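PDB 4PSM: ssDNA binding protein from Pyrococcus furiosus, which probably binds single-stranded DNA, apparently entrapping it in a system of tunnels between its subunits in a heat-loving archaeon. Local coordinates for residues M54-D67 / S81-L95. Residues are numbered along the deposited sequence; the frame is centred on the assembly and turned at random. Where two conformers were deposited one is given.
Sequences MGVKKEDVVRISVD and SLEIETYKKEEEEKL
Asp60 meets Lys88 where the antiparallel hairpin of strands 61-71 and 74-87 gives way to its flanking loops, and the buried aspartate ties these loops together. Its CB rests 3.6 Å from Tyr87 O, and CG lies 3.7 Å from Lys88 CE. OD1 accepts the backbone N-H of Lys89 at 3.0 Å, on the anti side of the carboxylate. OD2 is gripped from opposite faces of the plane, by Lys57 N at 2.7 Å and by Lys88 NZ at 2.9 Å in a salt bridge. Lys88 can reach back because its chain folds at chi2 and chi3 (-65° and -59°). A short carboxylate suits this place, since its oxygens stay close enough to the backbone to take the N-H groups of Lys57 and Lys89 as well as the ammonium of Lys88.

Beyond it, Val61 to Ser65 pair in register with Tyr87 to Glu83. Branched Val62, Ile64 and Ile84 line one face, Ile64 and Ile84 packing against helix 33-53. On the other, Glu85 OE1 accepts Tyr87 OH at 2.8 Å and forms a long salt bridge with Arg63 NE at 3.5 Å, while Arg63 NH1 forms one with Glu101 of the second subunit. Charge thus links the hairpin to that subunit, and three donors probably keep Asp60 ionised.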
loop_
_atom_site.group_PDB
_atom_site.type_symbol
_atom_site.label_atom_id
_atom_site.label_comp_id
_atom_site.label_asym_id
_atom_site.label_seq_id
_atom_site.Cartn_x
_atom_site.Cartn_y
_atom_site.Cartn_z
HETATM N N MSE A 54 47.144 5.823 -17.200
HETATM C CA MSE A 54 47.922 5.128 -16.183
HETATM C C MSE A 54 48.073 3.638 -16.462
HETATM O O MSE A 54 48.695 2.920 -15.684
HETATM C CB MSE A 54 47.288 5.321 -14.811
HETATM C CG MSE A 54 47.595 6.648 -14.168
HETATM SE SE MSE A 54 46.364 7.002 -12.705
HETATM C CE MSE A 54 47.298 8.496 -11.861
ATOM N N GLY A 55 47.508 3.174 -17.569
ATOM C CA GLY A 55 47.570 1.762 -17.907
ATOM C C GLY A 55 46.807 0.888 -16.923
ATOM O O GLY A 55 47.146 -0.280 -16.712
ATOM N N VAL A 56 45.766 1.448 -16.313
ATOM C CA VAL A 56 44.952 0.686 -15.372
ATOM C C VAL A 56 43.980 -0.234 -16.097
ATOM O O VAL A 56 43.256 0.192 -16.994
ATOM C CB VAL A 56 44.181 1.597 -14.413
ATOM C CG1 VAL A 56 43.354 0.764 -13.463
ATOM C CG2 VAL A 56 45.144 2.475 -13.637
ATOM N N LYS A 57 44.003 -1.509 -15.732
ATOM C CA LYS A 57 43.057 -2.486 -16.260
ATOM C C LYS A 57 41.810 -2.507 -15.378
ATOM O O LYS A 57 41.810 -1.957 -14.277
ATOM C CB LYS A 57 43.700 -3.870 -16.279
ATOM C CG LYS A 57 44.991 -3.946 -17.079
ATOM C CD LYS A 57 44.727 -4.353 -18.520
ATOM C CE LYS A 57 44.148 -5.759 -18.593
ATOM N NZ LYS A 57 43.801 -6.157 -19.985
ATOM N N LYS A 58 40.742 -3.147 -15.838
ATOM C CA LYS A 58 39.525 -3.163 -15.027
ATOM C C LYS A 58 39.611 -4.174 -13.880
ATOM O O LYS A 58 38.797 -4.138 -12.959
ATOM C CB LYS A 58 38.267 -3.370 -15.883
ATOM C CG LYS A 58 38.289 -4.586 -16.778
ATOM C CD LYS A 58 36.889 -4.895 -17.294
ATOM C CE LYS A 58 36.901 -5.947 -18.399
ATOM N NZ LYS A 58 37.586 -7.205 -17.993
ATOM N N GLU A 59 40.610 -5.058 -13.942
ATOM C CA GLU A 59 40.883 -6.032 -12.878
ATOM C C GLU A 59 41.655 -5.390 -11.731
ATOM O O GLU A 59 41.641 -5.877 -10.605
ATOM C CB GLU A 59 41.693 -7.226 -13.408
ATOM C CG GLU A 59 40.962 -8.101 -14.415
ATOM C CD GLU A 59 40.718 -7.399 -15.738
ATOM O OE1 GLU A 59 41.701 -6.953 -16.371
ATOM O OE2 GLU A 59 39.542 -7.290 -16.142
ATOM N N ASP A 60 42.343 -4.299 -12.030
ATOM C CA ASP A 60 43.081 -3.580 -11.010
ATOM C C ASP A 60 42.131 -2.965 -9.997
ATOM O O ASP A 60 40.936 -2.811 -10.249
ATOM C CB ASP A 60 43.959 -2.490 -11.635
ATOM C CG ASP A 60 45.020 -3.058 -12.569
ATOM O OD1 ASP A 60 45.549 -4.159 -12.292
ATOM O OD2 ASP A 60 45.321 -2.400 -13.586
ATOM N N VAL A 61 42.679 -2.614 -8.846
ATOM C CA VAL A 61 41.915 -1.965 -7.806
ATOM C C VAL A 61 42.435 -0.551 -7.613
ATOM O O VAL A 61 43.635 -0.312 -7.609
ATOM C CB VAL A 61 41.987 -2.753 -6.489
ATOM C CG1 VAL A 61 41.444 -1.927 -5.338
ATOM C CG2 VAL A 61 41.229 -4.072 -6.630
ATOM N N VAL A 62 41.512 0.386 -7.466
ATOM C CA VAL A 62 41.871 1.776 -7.274
ATOM C C VAL A 62 41.253 2.309 -5.987
ATOM O O VAL A 62 40.320 1.722 -5.440
ATOM C CB VAL A 62 41.388 2.637 -8.462
ATOM C CG1 VAL A 62 41.898 2.062 -9.771
ATOM C CG2 VAL A 62 39.861 2.718 -8.478
ATOM N N ARG A 63 41.806 3.410 -5.497
ATOM C CA ARG A 63 41.155 4.227 -4.489
ATOM C C ARG A 63 41.102 5.638 -5.035
ATOM O O ARG A 63 42.099 6.150 -5.534
ATOM C CB ARG A 63 41.921 4.219 -3.175
ATOM C CG ARG A 63 41.967 2.875 -2.491
ATOM C CD ARG A 63 42.811 2.956 -1.234
ATOM N NE ARG A 63 42.239 3.871 -0.251
ATOM C CZ ARG A 63 41.347 3.510 0.665
ATOM N NH1 ARG A 63 40.924 2.254 0.723
ATOM N NH2 ARG A 63 40.876 4.402 1.523
ATOM N N ILE A 64 39.937 6.266 -4.939
ATOM C CA ILE A 64 39.764 7.615 -5.453
ATOM C C ILE A 64 39.382 8.586 -4.345
ATOM O O ILE A 64 38.495 8.318 -3.534
ATOM C CB ILE A 64 38.711 7.659 -6.580
ATOM C CG1 ILE A 64 39.195 6.831 -7.772
ATOM C CG2 ILE A 64 38.420 9.106 -6.984
ATOM C CD1 ILE A 64 38.205 6.736 -8.901
ATOM N N SER A 65 40.073 9.713 -4.317
ATOM C CA SER A 65 39.796 10.769 -3.365
ATOM C C SER A 65 39.720 12.087 -4.121
ATOM O O SER A 65 40.435 12.309 -5.095
ATOM C CB SER A 65 40.891 10.839 -2.302
ATOM O OG SER A 65 41.159 9.559 -1.759
ATOM N N VAL A 66 38.841 12.965 -3.678
ATOM C CA VAL A 66 38.733 14.268 -4.303
ATOM C C VAL A 66 37.916 15.192 -3.423
ATOM O O VAL A 66 36.838 14.831 -2.950
ATOM C CB VAL A 66 38.112 14.179 -5.714
ATOM C CG1 VAL A 66 36.674 13.701 -5.635
ATOM C CG2 VAL A 66 38.201 15.528 -6.420
ATOM N N ASP A 67 38.460 16.376 -3.181
ATOM C CA ASP A 67 37.738 17.404 -2.460
ATOM C C ASP A 67 36.857 18.153 -3.441
ATOM O O ASP A 67 37.165 18.245 -4.637
ATOM C CB ASP A 67 38.700 18.360 -1.758
ATOM C CG ASP A 67 39.342 17.739 -0.533
ATOM O OD1 ASP A 67 38.809 17.932 0.579
ATOM O OD2 ASP A 67 40.373 17.054 -0.685
ATOM N N SER A 81 42.874 18.416 -6.162
ATOM C CA SER A 81 42.858 17.520 -5.005
ATOM C C SER A 81 42.659 16.042 -5.362
ATOM O O SER A 81 42.751 15.178 -4.492
ATOM C CB SER A 81 41.764 17.956 -4.022
ATOM O OG SER A 81 40.471 17.845 -4.609
ATOM N N LEU A 82 42.386 15.752 -6.631
ATOM C CA LEU A 82 42.090 14.383 -7.049
ATOM C C LEU A 82 43.289 13.458 -6.923
ATOM O O LEU A 82 44.355 13.716 -7.484
ATOM C CB LEU A 82 41.584 14.336 -8.487
ATOM C CG LEU A 82 41.336 12.913 -8.978
ATOM C CD1 LEU A 82 40.168 12.288 -8.225
ATOM C CD2 LEU A 82 41.108 12.875 -10.480
ATOM N N GLU A 83 43.095 12.370 -6.190
ATOM C CA GLU A 83 44.115 11.347 -6.040
ATOM C C GLU A 83 43.567 10.005 -6.500
ATOM O O GLU A 83 42.465 9.606 -6.131
ATOM C CB GLU A 83 44.589 11.263 -4.588
ATOM C CG GLU A 83 44.160 12.444 -3.728
ATOM C CD GLU A 83 44.965 12.561 -2.448
ATOM O OE1 GLU A 83 44.393 12.354 -1.357
ATOM O OE2 GLU A 83 46.172 12.870 -2.535
ATOM N N ILE A 84 44.337 9.321 -7.332
ATOM C CA ILE A 84 43.978 7.988 -7.775
ATOM C C ILE A 84 45.083 7.004 -7.392
ATOM O O ILE A 84 46.086 6.882 -8.092
ATOM C CB ILE A 84 43.763 7.930 -9.298
ATOM C CG1 ILE A 84 42.752 8.982 -9.745
ATOM C CG2 ILE A 84 43.313 6.538 -9.716
ATOM C CD1 ILE A 84 42.512 8.989 -11.237
ATOM N N GLU A 85 44.902 6.323 -6.266
ATOM C CA GLU A 85 45.782 5.233 -5.883
ATOM C C GLU A 85 45.412 3.997 -6.681
ATOM O O GLU A 85 44.238 3.658 -6.811
ATOM C CB GLU A 85 45.663 4.954 -4.391
ATOM C CG GLU A 85 46.033 6.142 -3.515
ATOM C CD GLU A 85 45.756 5.890 -2.046
ATOM O OE1 GLU A 85 45.223 4.809 -1.720
ATOM O OE2 GLU A 85 46.066 6.771 -1.218
ATOM N N THR A 86 46.417 3.328 -7.225
ATOM C CA THR A 86 46.178 2.150 -8.049
ATOM C C THR A 86 46.825 0.909 -7.442
ATOM O O THR A 86 47.843 0.996 -6.768
ATOM C CB THR A 86 46.682 2.359 -9.486
ATOM O OG1 THR A 86 46.772 1.094 -10.150
ATOM C CG2 THR A 86 48.054 3.016 -9.477
ATOM N N TYR A 87 46.220 -0.245 -7.680
ATOM C CA TYR A 87 46.740 -1.497 -7.152
ATOM C C TYR A 87 46.602 -2.591 -8.193
ATOM O O TYR A 87 45.503 -3.080 -8.437
ATOM C CB TYR A 87 46.001 -1.877 -5.874
ATOM C CG TYR A 87 46.062 -0.793 -4.828
ATOM C CD1 TYR A 87 47.071 -0.777 -3.879
ATOM C CD2 TYR A 87 45.122 0.229 -4.805
ATOM C CE1 TYR A 87 47.136 0.220 -2.924
ATOM C CE2 TYR A 87 45.182 1.233 -3.854
ATOM C CZ TYR A 87 46.195 1.219 -2.917
ATOM O OH TYR A 87 46.268 2.208 -1.968
ATOM N N LYS A 88 47.723 -2.962 -8.808
ATOM C CA LYS A 88 47.713 -3.935 -9.892
ATOM C C LYS A 88 47.317 -5.311 -9.385
ATOM O O LYS A 88 47.802 -5.759 -8.347
ATOM C CB LYS A 88 49.078 -3.992 -10.566
ATOM C CG LYS A 88 49.617 -2.627 -10.949
ATOM C CD LYS A 88 48.749 -1.959 -12.003
ATOM C CE LYS A 88 48.666 -2.799 -13.270
ATOM N NZ LYS A 88 48.043 -2.061 -14.422
ATOM N N LYS A 89 46.421 -5.967 -10.115
ATOM C CA LYS A 89 45.955 -7.297 -9.750
ATOM C C LYS A 89 47.122 -8.239 -9.438
ATOM O O LYS A 89 47.107 -8.951 -8.435
ATOM C CB LYS A 89 45.095 -7.883 -10.874
ATOM C CG LYS A 89 44.638 -9.314 -10.611
ATOM C CD LYS A 89 44.058 -9.950 -11.859
ATOM C CE LYS A 89 43.635 -11.385 -11.601
ATOM N NZ LYS A 89 43.035 -12.019 -12.811
ATOM N N GLU A 90 48.131 -8.233 -10.306
ATOM C CA GLU A 90 49.268 -9.147 -10.180
ATOM C C GLU A 90 50.107 -8.891 -8.926
ATOM O O GLU A 90 50.793 -9.785 -8.437
ATOM C CB GLU A 90 50.145 -9.086 -11.434
ATOM C CG GLU A 90 50.386 -10.433 -12.087
ATOM C CD GLU A 90 50.170 -10.395 -13.587
ATOM O OE1 GLU A 90 49.329 -9.593 -14.047
ATOM O OE2 GLU A 90 50.843 -11.164 -14.307
ATOM N N GLU A 91 50.048 -7.666 -8.416
ATOM C CA GLU A 91 50.780 -7.301 -7.208
ATOM C C GLU A 91 49.905 -7.422 -5.973
ATOM O O GLU A 91 50.396 -7.421 -4.849
ATOM C CB GLU A 91 51.346 -5.879 -7.327
ATOM C CG GLU A 91 52.647 -5.811 -8.110
ATOM C CD GLU A 91 52.777 -4.556 -8.945
ATOM O OE1 GLU A 91 52.391 -3.473 -8.460
ATOM O OE2 GLU A 91 53.260 -4.659 -10.095
ATOM N N GLU A 92 48.600 -7.528 -6.195
ATOM C CA GLU A 92 47.634 -7.574 -5.108
ATOM C C GLU A 92 46.545 -8.578 -5.435
ATOM O O GLU A 92 45.376 -8.213 -5.562
ATOM C CB GLU A 92 47.034 -6.185 -4.888
ATOM C CG GLU A 92 48.029 -5.158 -4.360
ATOM C CD GLU A 92 48.496 -5.497 -2.956
ATOM O OE1 GLU A 92 47.754 -6.203 -2.236
ATOM O OE2 GLU A 92 49.604 -5.069 -2.572
ATOM N N GLU A 93 46.933 -9.846 -5.566
ATOM C CA GLU A 93 45.975 -10.841 -6.023
ATOM C C GLU A 93 44.784 -11.018 -5.088
ATOM O O GLU A 93 43.666 -11.177 -5.568
ATOM C CB GLU A 93 46.631 -12.179 -6.356
ATOM C CG GLU A 93 47.560 -12.123 -7.551
ATOM C CD GLU A 93 49.008 -11.865 -7.134
ATOM O OE1 GLU A 93 49.216 -11.307 -6.033
ATOM O OE2 GLU A 93 49.937 -12.230 -7.894
ATOM N N LYS A 94 45.006 -10.954 -3.782
ATOM C CA LYS A 94 43.918 -11.144 -2.827
ATOM C C LYS A 94 42.959 -9.959 -2.766
ATOM O O LYS A 94 41.747 -10.148 -2.725
ATOM C CB LYS A 94 44.467 -11.503 -1.437
ATOM C CG LYS A 94 44.949 -12.949 -1.345
ATOM C CD LYS A 94 45.642 -13.266 -0.020
ATOM C CE LYS A 94 47.083 -12.776 -0.019
ATOM N NZ LYS A 94 47.967 -13.549 -0.939
ATOM N N LEU A 95 43.508 -8.747 -2.770
ATOM C CA LEU A 95 42.701 -7.533 -2.793
ATOM C C LEU A 95 41.846 -7.506 -4.052
ATOM O O LEU A 95 40.647 -7.213 -4.010
ATOM C CB LEU A 95 43.600 -6.300 -2.757
ATOM C CG LEU A 95 42.872 -4.960 -2.725
ATOM C CD1 LEU A 95 42.230 -4.734 -1.363
ATOM C CD2 LEU A 95 43.816 -3.827 -3.082
#